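Local coordinates for protein sensor histidine kinase PdtaS (Mycobacterium tuberculosis, PDB 2YKF) that probably autophosphorylates on a histidine when nutrients run short, as the sensor kinase of a two-component system, here represented by its GAF and PAS sensor region, at residues L37-Y42 with A147-A152; G190-A195 with V215-A220; R263-V268 with A277-D282. One frame throughout, in Å; residues are numbered along the deposited sequence. Where two conformers were deposited one is given.

Overall arrangement
Contact 1 closes first along the chain: helix 143-161 returns to the end of helix 18-38, so that 104 residues, including most of the GAF sheet, lie in the loop between. The chain then enters the PAS-like region, where contact 2 closes a short loop holding helix 197-205 and ties the edge of the second sheet to helix 217-221. Contact 3 follows as a hairpin within that sheet. The three stand in series, without nesting or crossing. They nonetheless touch: Ala147 meets Tyr194, Cys151 meets Ala277, and Leu217 meets Ile278. Helix 143-161 of contact 1 therefore packs on the PAS-like sheet and joins the two sensor modules.

Contact 1 of 3, residues L37-Y42 with A147-A152; sequences LSFADY and AYRLCA
Leu37 meets Tyr148, Cys151 and Ala152 of helix 143-161, its side chain crossing that of Tyr148 at about a right angle. CB lies 3.4 Å from the carbonyl O of Tyr148 and 3.9 Å from CB of Ala152. With chi1 at -67°, CG stands anti to the carbonyl carbon and stays near the same Tyr148 O; beyond it the branches part. CD1 reaches SG of Cys151, 3.9 Å away, while CD2 sits over one face of the Tyr148 ring, 4.0 Å from its centroid, a CH-pi contact displaced toward the rim. A branched aliphatic tip can thus serve a thiol and an aromatic face at once. Ala152, small enough to fit between Leu37 CB and the Ser38 hydroxyl, has its CB 3.3 Å from OG of Ser38, which is already bonded to Tyr42 OH and to Leu34 O. Here helix 18-38 of the GAF domain ends in a Schellman motif, with Phe39 as the C-prime residue at positive phi, before the chain enters strand 41-47. That turn delivers the Phe39 ring to the second helix, where CZ comes to 3.5 Å from CD2 of Tyr148; the two ring planes are only 18° apart but slid so far that they barely overlap. In the conformer given, one of two, Arg149, extended from CG to NE, places its guanidinium at 46° to the phenyl plane, with Phe39 CE2 over the group's centre, while NH2 bonds to Arg139 O.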
loop_
_atom_site.group_PDB
_atom_site.type_symbol
_atom_site.label_atom_id
_atom_site.label_comp_id
_atom_site.label_asym_id
_atom_site.label_seq_id
_atom_site.Cartn_x
_atom_site.Cartn_y
_atom_site.Cartn_z
ATOM N N LEU A 37 3.397 -0.650 -9.873
ATOM C CA LEU A 37 2.937 -0.276 -11.233
ATOM C C LEU A 37 3.216 -1.377 -12.250
ATOM O O LEU A 37 2.544 -1.439 -13.282
ATOM C CB LEU A 37 3.623 0.996 -11.660
ATOM C CG LEU A 37 3.341 2.321 -10.950
ATOM C CD1 LEU A 37 4.385 3.325 -11.403
ATOM C CD2 LEU A 37 1.972 2.818 -11.221
ATOM N N SER A 38 4.260 -2.170 -12.014
ATOM C CA SER A 38 4.601 -3.269 -12.930
ATOM C C SER A 38 3.800 -4.545 -12.618
ATOM O O SER A 38 3.869 -5.483 -13.394
ATOM C CB SER A 38 6.087 -3.640 -12.844
ATOM O OG SER A 38 6.949 -2.531 -13.005
ATOM N N PHE A 39 3.135 -4.634 -11.441
ATOM C CA PHE A 39 2.578 -5.913 -10.975
ATOM C C PHE A 39 3.627 -7.028 -11.024
ATOM O O PHE A 39 3.322 -8.175 -11.446
ATOM C CB PHE A 39 1.336 -6.329 -11.826
ATOM C CG PHE A 39 0.311 -5.250 -11.947
ATOM C CD1 PHE A 39 -0.689 -5.121 -10.995
ATOM C CD2 PHE A 39 0.343 -4.341 -12.988
ATOM C CE1 PHE A 39 -1.621 -4.098 -11.079
ATOM C CE2 PHE A 39 -0.569 -3.308 -13.051
ATOM C CZ PHE A 39 -1.572 -3.198 -12.115
ATOM N N ALA A 40 4.840 -6.720 -10.582
ATOM C CA ALA A 40 6.016 -7.573 -10.783
ATOM C C ALA A 40 6.950 -7.510 -9.634
ATOM O O ALA A 40 7.066 -6.449 -8.951
ATOM C CB ALA A 40 6.776 -7.120 -12.144
ATOM N N ASP A 41 7.715 -8.599 -9.453
ATOM C CA ASP A 41 8.840 -8.613 -8.569
ATOM C C ASP A 41 10.112 -7.994 -9.183
ATOM O O ASP A 41 10.352 -8.119 -10.402
ATOM C CB ASP A 41 9.182 -10.079 -8.236
ATOM C CG ASP A 41 8.086 -10.767 -7.530
ATOM O OD1 ASP A 41 8.079 -10.605 -6.287
ATOM O OD2 ASP A 41 7.261 -11.494 -8.176
ATOM N N TYR A 42 10.951 -7.327 -8.369
ATOM C CA TYR A 42 12.275 -6.907 -8.922
ATOM C C TYR A 42 13.355 -7.397 -8.022
ATOM O O TYR A 42 13.192 -7.417 -6.742
ATOM C CB TYR A 42 12.396 -5.355 -8.996
ATOM C CG TYR A 42 11.612 -4.770 -10.155
ATOM C CD1 TYR A 42 10.242 -4.496 -10.039
ATOM C CD2 TYR A 42 12.256 -4.517 -11.403
ATOM C CE1 TYR A 42 9.509 -4.026 -11.137
ATOM C CE2 TYR A 42 11.570 -4.034 -12.478
ATOM C CZ TYR A 42 10.200 -3.745 -12.337
ATOM O OH TYR A 42 9.545 -3.213 -13.401
ATOM N N ALA A 147 -2.535 1.652 -17.757
ATOM C CA ALA A 147 -1.938 2.982 -17.357
ATOM C C ALA A 147 -0.752 2.791 -16.380
ATOM O O ALA A 147 0.327 3.442 -16.483
ATOM C CB ALA A 147 -3.038 3.855 -16.683
ATOM N N TYR A 148 -0.909 1.812 -15.482
ATOM C CA TYR A 148 0.187 1.517 -14.499
ATOM C C TYR A 148 1.422 0.970 -15.216
ATOM O O TYR A 148 2.559 1.388 -14.918
ATOM C CB TYR A 148 -0.280 0.448 -13.513
ATOM C CG TYR A 148 -1.048 0.877 -12.316
ATOM C CD1 TYR A 148 -1.781 2.017 -12.299
ATOM C CD2 TYR A 148 -1.018 0.087 -11.155
ATOM C CE1 TYR A 148 -2.478 2.391 -11.133
ATOM C CE2 TYR A 148 -1.703 0.457 -10.033
ATOM C CZ TYR A 148 -2.434 1.575 -10.036
ATOM O OH TYR A 148 -3.151 1.951 -8.910
ATOM N N ARG A 149 1.226 -0.007 -16.098
ATOM C CA ARG A 149 2.319 -0.638 -16.810
ATOM C C ARG A 149 3.044 0.365 -17.704
ATOM O O ARG A 149 4.264 0.364 -17.785
ATOM C CB ARG A 149 1.789 -1.823 -17.610
ATOM C CG ARG A 149 1.122 -2.904 -16.707
ATOM C CD ARG A 149 0.583 -4.062 -17.526
ATOM N NE ARG A 149 0.404 -5.243 -16.674
ATOM C CZ ARG A 149 -0.762 -5.805 -16.429
ATOM N NH1 ARG A 149 -1.851 -5.347 -17.013
ATOM N NH2 ARG A 149 -0.835 -6.836 -15.620
ATOM N N LEU A 150 2.293 1.250 -18.332
ATOM C CA LEU A 150 2.913 2.326 -19.168
ATOM C C LEU A 150 3.776 3.270 -18.340
ATOM O O LEU A 150 4.873 3.649 -18.746
ATOM C CB LEU A 150 1.840 3.090 -19.947
ATOM C CG LEU A 150 1.273 2.316 -21.188
ATOM C CD1 LEU A 150 0.109 3.173 -21.681
ATOM C CD2 LEU A 150 2.302 2.147 -22.293
ATOM N N CYS A 151 3.302 3.635 -17.158
ATOM C CA CYS A 151 4.111 4.465 -16.241
ATOM C C CYS A 151 5.357 3.709 -15.752
ATOM O O CYS A 151 6.431 4.324 -15.645
ATOM C CB CYS A 151 3.210 4.912 -15.060
ATOM S SG CYS A 151 4.049 6.174 -14.002
ATOM N N ALA A 152 5.222 2.394 -15.434
ATOM C CA ALA A 152 6.368 1.564 -15.014
ATOM C C ALA A 152 7.455 1.610 -16.117
ATOM O O ALA A 152 8.631 1.807 -15.837
ATOM C CB ALA A 152 5.936 0.116 -14.735
#

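Contact 2 of 3, residues G190-A195 with V215-A220; sequences GVVSYA and VNLIDA
Gly190 O receives two donors, the backbone N of Leu217 at 2.9 Å and a water at 2.8 Å. The Leu217 N-H runs almost straight, at 179°, and approaches nearly along the C=O axis. The water in turn accepts from Ile218 N, so two N-H groups of the first helical turn are served by one carbonyl, one of them through the water. Glycine suits its place: at its positive phi a beta carbon would collide with the carbonyl oxygen of the residue before. A second backbone bond, from Val192 N to Val215 O at 3.0 Å, flanks a single beta bridge between Val191 and Asn216, just before the edge strand 192-195 of the PAS-like sheet and beside the start of helix 217-221. Asn216 is the N-cap of that helix. Its CG lies anti to the backbone N (chi1 180°), and OD1 accepts from Asp219 N at 3.0 Å on an in-plane lone pair, the short amide side chain being well suited to reach back to the first turn. Beside this polar cluster the branched Val192 turns CG2 to CD1 of Leu217, 3.9 Å away, the two side chains crossing at a slant; both also touch Leu186 on the neighbouring strand 183-186.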
loop_
_atom_site.group_PDB
_atom_site.type_symbol
_atom_site.label_atom_id
_atom_site.label_comp_id
_atom_site.label_asym_id
_atom_site.label_seq_id
_atom_site.Cartn_x
_atom_site.Cartn_y
_atom_site.Cartn_z
ATOM N N GLY A 190 -0.224 19.261 -19.005
ATOM C CA GLY A 190 -0.867 19.264 -17.685
ATOM C C GLY A 190 -2.311 18.792 -17.734
ATOM O O GLY A 190 -3.060 18.960 -16.762
ATOM N N VAL A 191 -2.694 18.192 -18.871
ATOM C CA VAL A 191 -4.043 17.593 -19.090
ATOM C C VAL A 191 -4.023 16.129 -18.624
ATOM O O VAL A 191 -3.055 15.402 -18.911
ATOM C CB VAL A 191 -4.489 17.682 -20.615
ATOM C CG1 VAL A 191 -5.844 16.946 -20.838
ATOM C CG2 VAL A 191 -4.536 19.182 -21.058
ATOM N N VAL A 192 -5.039 15.739 -17.863
ATOM C CA VAL A 192 -5.150 14.369 -17.327
ATOM C C VAL A 192 -5.475 13.406 -18.468
ATOM O O VAL A 192 -6.549 13.483 -19.062
ATOM C CB VAL A 192 -6.284 14.300 -16.258
ATOM C CG1 VAL A 192 -6.515 12.852 -15.762
ATOM C CG2 VAL A 192 -6.025 15.253 -15.084
ATOM N N SER A 193 -4.568 12.494 -18.759
ATOM C CA SER A 193 -4.809 11.505 -19.756
ATOM C C SER A 193 -5.369 10.240 -19.153
ATOM O O SER A 193 -6.070 9.479 -19.851
ATOM C CB SER A 193 -3.534 11.254 -20.557
ATOM O OG SER A 193 -2.649 10.382 -19.853
ATOM N N TYR A 194 -5.149 10.027 -17.831
ATOM C CA TYR A 194 -5.792 8.870 -17.137
ATOM C C TYR A 194 -5.854 9.191 -15.671
ATOM O O TYR A 194 -4.862 9.735 -15.127
ATOM C CB TYR A 194 -4.990 7.538 -17.323
ATOM C CG TYR A 194 -5.601 6.416 -16.505
ATOM C CD1 TYR A 194 -6.771 5.780 -16.946
ATOM C CD2 TYR A 194 -5.098 6.096 -15.228
ATOM C CE1 TYR A 194 -7.382 4.786 -16.200
ATOM C CE2 TYR A 194 -5.687 5.116 -14.468
ATOM C CZ TYR A 194 -6.822 4.466 -14.948
ATOM O OH TYR A 194 -7.420 3.528 -14.193
ATOM N N ALA A 195 -7.009 8.884 -15.061
ATOM C CA ALA A 195 -7.205 8.976 -13.586
ATOM C C ALA A 195 -7.878 7.694 -13.089
ATOM O O ALA A 195 -8.925 7.253 -13.632
ATOM C CB ALA A 195 -8.070 10.225 -13.226
ATOM N N VAL A 215 -9.137 17.001 -18.700
ATOM C CA VAL A 215 -9.214 18.372 -18.145
ATOM C C VAL A 215 -7.821 18.736 -17.662
ATOM O O VAL A 215 -7.072 17.873 -17.254
ATOM C CB VAL A 215 -10.229 18.490 -17.003
ATOM C CG1 VAL A 215 -10.332 19.931 -16.516
ATOM C CG2 VAL A 215 -11.625 18.002 -17.452
ATOM N N ASN A 216 -7.471 20.016 -17.779
ATOM C CA ASN A 216 -6.277 20.524 -17.194
ATOM C C ASN A 216 -6.348 20.317 -15.665
ATOM O O ASN A 216 -7.316 20.700 -15.032
ATOM C CB ASN A 216 -6.093 22.014 -17.565
ATOM C CG ASN A 216 -4.853 22.580 -16.966
ATOM O OD1 ASN A 216 -4.858 22.958 -15.801
ATOM N ND2 ASN A 216 -3.734 22.550 -17.726
ATOM N N LEU A 217 -5.351 19.636 -15.120
ATOM C CA LEU A 217 -5.373 19.227 -13.695
ATOM C C LEU A 217 -5.461 20.419 -12.747
ATOM O O LEU A 217 -6.374 20.496 -11.895
ATOM C CB LEU A 217 -4.150 18.362 -13.353
ATOM C CG LEU A 217 -4.195 17.921 -11.869
ATOM C CD1 LEU A 217 -5.230 16.860 -11.604
ATOM C CD2 LEU A 217 -2.884 17.424 -11.483
ATOM N N ILE A 218 -4.539 21.388 -12.917
ATOM C CA ILE A 218 -4.627 22.632 -12.131
ATOM C C ILE A 218 -6.000 23.311 -12.169
ATOM O O ILE A 218 -6.525 23.690 -11.126
ATOM C CB ILE A 218 -3.536 23.596 -12.509
ATOM C CG1 ILE A 218 -2.207 22.979 -12.101
ATOM C CG2 ILE A 218 -3.778 24.983 -11.872
ATOM C CD1 ILE A 218 -2.224 22.418 -10.584
ATOM N N ASP A 219 -6.617 23.417 -13.355
ATOM C CA ASP A 219 -7.952 24.046 -13.446
ATOM C C ASP A 219 -9.076 23.325 -12.670
ATOM O O ASP A 219 -9.982 23.959 -12.156
ATOM C CB ASP A 219 -8.353 24.228 -14.898
ATOM C CG ASP A 219 -7.451 25.243 -15.615
ATOM O OD1 ASP A 219 -6.761 26.054 -14.899
ATOM O OD2 ASP A 219 -7.426 25.203 -16.879
ATOM N N ALA A 220 -9.032 21.988 -12.662
ATOM C CA ALA A 220 -9.902 21.149 -11.854
ATOM C C ALA A 220 -9.567 21.251 -10.357
ATOM O O ALA A 220 -10.456 21.157 -9.498
ATOM C CB ALA A 220 -9.730 19.712 -12.289
HETATM O O HOH W 1 -2.310 20.891 -14.838
#

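Contact 3 of 3, residues R263-V268 with A277-D282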
loop_
_atom_site.group_PDB
_atom_site.type_symbol
_atom_site.label_atom_id
_atom_site.label_comp_id
_atom_site.label_asym_id
_atom_site.label_seq_id
_atom_site.Cartn_x
_atom_site.Cartn_y
_atom_site.Cartn_z
ATOM N N ARG A 263 1.563 13.081 -4.189
ATOM C CA ARG A 263 2.976 12.939 -4.537
ATOM C C ARG A 263 3.153 13.074 -6.077
ATOM O O ARG A 263 2.462 12.385 -6.852
ATOM C CB ARG A 263 3.492 11.597 -4.081
ATOM C CG ARG A 263 4.936 11.469 -4.453
ATOM C CD ARG A 263 5.423 10.142 -4.234
ATOM N NE ARG A 263 6.750 10.005 -4.841
ATOM C CZ ARG A 263 7.371 8.848 -4.890
ATOM N NH1 ARG A 263 6.752 7.765 -4.397
ATOM N NH2 ARG A 263 8.582 8.769 -5.434
ATOM N N THR A 264 3.993 14.018 -6.516
ATOM C CA THR A 264 4.188 14.255 -7.935
ATOM C C THR A 264 5.567 13.678 -8.323
ATOM O O THR A 264 6.501 13.623 -7.488
ATOM C CB THR A 264 4.146 15.770 -8.281
ATOM O OG1 THR A 264 5.212 16.458 -7.564
ATOM C CG2 THR A 264 2.799 16.380 -7.781
ATOM N N LEU A 265 5.649 13.254 -9.579
ATOM C CA LEU A 265 6.845 12.621 -10.179
ATOM C C LEU A 265 6.911 13.103 -11.608
ATOM O O LEU A 265 6.040 12.792 -12.391
ATOM C CB LEU A 265 6.668 11.103 -10.278
ATOM C CG LEU A 265 6.789 10.398 -8.989
ATOM C CD1 LEU A 265 5.311 10.271 -8.561
ATOM C CD2 LEU A 265 7.449 9.023 -9.289
ATOM N N PRO A 266 7.862 13.973 -11.920
ATOM C CA PRO A 266 7.969 14.418 -13.313
ATOM C C PRO A 266 8.480 13.237 -14.183
ATOM O O PRO A 266 9.261 12.402 -13.699
ATOM C CB PRO A 266 8.995 15.549 -13.241
ATOM C CG PRO A 266 9.796 15.302 -12.015
ATOM C CD PRO A 266 8.888 14.556 -11.037
ATOM N N LEU A 267 8.000 13.107 -15.413
ATOM C CA LEU A 267 8.483 12.005 -16.237
ATOM C C LEU A 267 9.235 12.582 -17.408
ATOM O O LEU A 267 8.752 13.554 -18.031
ATOM C CB LEU A 267 7.349 11.163 -16.724
ATOM C CG LEU A 267 6.454 10.571 -15.613
ATOM C CD1 LEU A 267 5.295 9.996 -16.267
ATOM C CD2 LEU A 267 7.183 9.478 -14.888
ATOM N N VAL A 268 10.395 11.991 -17.697
ATOM C CA VAL A 268 11.361 12.567 -18.679
ATOM C C VAL A 268 11.933 11.445 -19.551
ATOM O O VAL A 268 12.254 10.340 -19.051
ATOM C CB VAL A 268 12.552 13.247 -17.951
ATOM C CG1 VAL A 268 13.619 13.815 -18.949
ATOM C CG2 VAL A 268 12.060 14.349 -17.044
ATOM N N ALA A 277 3.444 11.865 -13.331
ATOM C CA ALA A 277 2.528 10.940 -12.611
ATOM C C ALA A 277 2.237 11.671 -11.322
ATOM O O ALA A 277 3.102 12.399 -10.809
ATOM C CB ALA A 277 3.206 9.557 -12.343
ATOM N N ILE A 278 1.011 11.517 -10.826
ATOM C CA ILE A 278 0.638 12.035 -9.563
ATOM C C ILE A 278 -0.032 10.911 -8.799
ATOM O O ILE A 278 -1.013 10.297 -9.270
ATOM C CB ILE A 278 -0.307 13.269 -9.703
ATOM C CG1 ILE A 278 0.447 14.397 -10.473
ATOM C CG2 ILE A 278 -0.823 13.791 -8.322
ATOM C CD1 ILE A 278 -0.332 15.628 -10.620
ATOM N N LEU A 279 0.449 10.686 -7.589
ATOM C CA LEU A 279 -0.237 9.704 -6.708
ATOM C C LEU A 279 -1.013 10.477 -5.671
ATOM O O LEU A 279 -0.587 11.541 -5.225
ATOM C CB LEU A 279 0.771 8.809 -6.028
ATOM C CG LEU A 279 1.863 8.276 -6.972
ATOM C CD1 LEU A 279 2.828 7.524 -6.066
ATOM C CD2 LEU A 279 1.246 7.363 -7.970
ATOM N N ILE A 280 -2.204 10.000 -5.364
ATOM C CA ILE A 280 -3.063 10.703 -4.398
ATOM C C ILE A 280 -3.664 9.732 -3.419
ATOM O O ILE A 280 -4.001 8.627 -3.774
ATOM C CB ILE A 280 -4.139 11.565 -5.106
ATOM C CG1 ILE A 280 -5.037 12.315 -4.091
ATOM C CG2 ILE A 280 -4.983 10.749 -6.066
ATOM C CD1 ILE A 280 -6.066 13.242 -4.824
ATOM N N ARG A 281 -3.737 10.131 -2.141
ATOM C CA ARG A 281 -4.364 9.244 -1.175
ATOM C C ARG A 281 -5.335 10.105 -0.365
ATOM O O ARG A 281 -4.912 11.098 0.201
ATOM C CB ARG A 281 -3.332 8.676 -0.204
ATOM C CG ARG A 281 -4.033 7.701 0.779
ATOM C CD ARG A 281 -3.142 7.095 1.881
ATOM N NE ARG A 281 -3.967 6.029 2.476
ATOM C CZ ARG A 281 -3.751 5.433 3.663
ATOM N NH1 ARG A 281 -2.658 5.733 4.393
ATOM N NH2 ARG A 281 -4.594 4.455 4.061
ATOM N N ASP A 282 -6.607 9.743 -0.338
ATOM C CA ASP A 282 -7.568 10.386 0.583
ATOM C C ASP A 282 -7.243 10.030 2.030
ATOM O O ASP A 282 -7.378 8.873 2.495
ATOM C CB ASP A 282 -8.989 9.993 0.176
ATOM C CG ASP A 282 -10.062 10.646 1.075
ATOM O OD1 ASP A 282 -9.669 11.249 2.097
ATOM O OD2 ASP A 282 -11.275 10.555 0.734
#
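Arg263 and Leu279 lie side by side and point the same way, flanking each other on one face of a beta hairpin formed by strands 258-269 and 272-282 in the antiparallel sheet of the PAS-like region. The Arg263 chain is extended, and its CD passes 4.1 Å from CD1 of Leu279, so the aliphatic part of the arginine shares the leucine's apolar surroundings while its charged end leads away to a salt bridge between NH2 and Glu30 of helix 18-38. Leu265 and Ala277 follow on this face, CB to CB at 4.3 Å. Beside the small alanine, CD1 of Leu265 comes 4.3 Å from CG of Leu279, and CD1 of Leu267 approaches Ala277 from further along the strand. Leu33 of helix 18-38 packs on Arg263, Leu265 and Leu279, bringing the GAF domain against this face. On the other face Thr264 and Ile278, both beta-branched and at home in extended chain, are a non-hydrogen-bonded pair. They too stand side by side, with CG2 of the threonine 4.1 Å from CG1 of the isoleucine, while Thr264 OG1 turns to His237 and Met249 N. The pairs on either side are hydrogen-bonded, and the 263-279 pair is closed by two bonds, Arg263 N to Leu279 O at 2.8 Å and Leu279 N to Arg263 O at 2.7 Å.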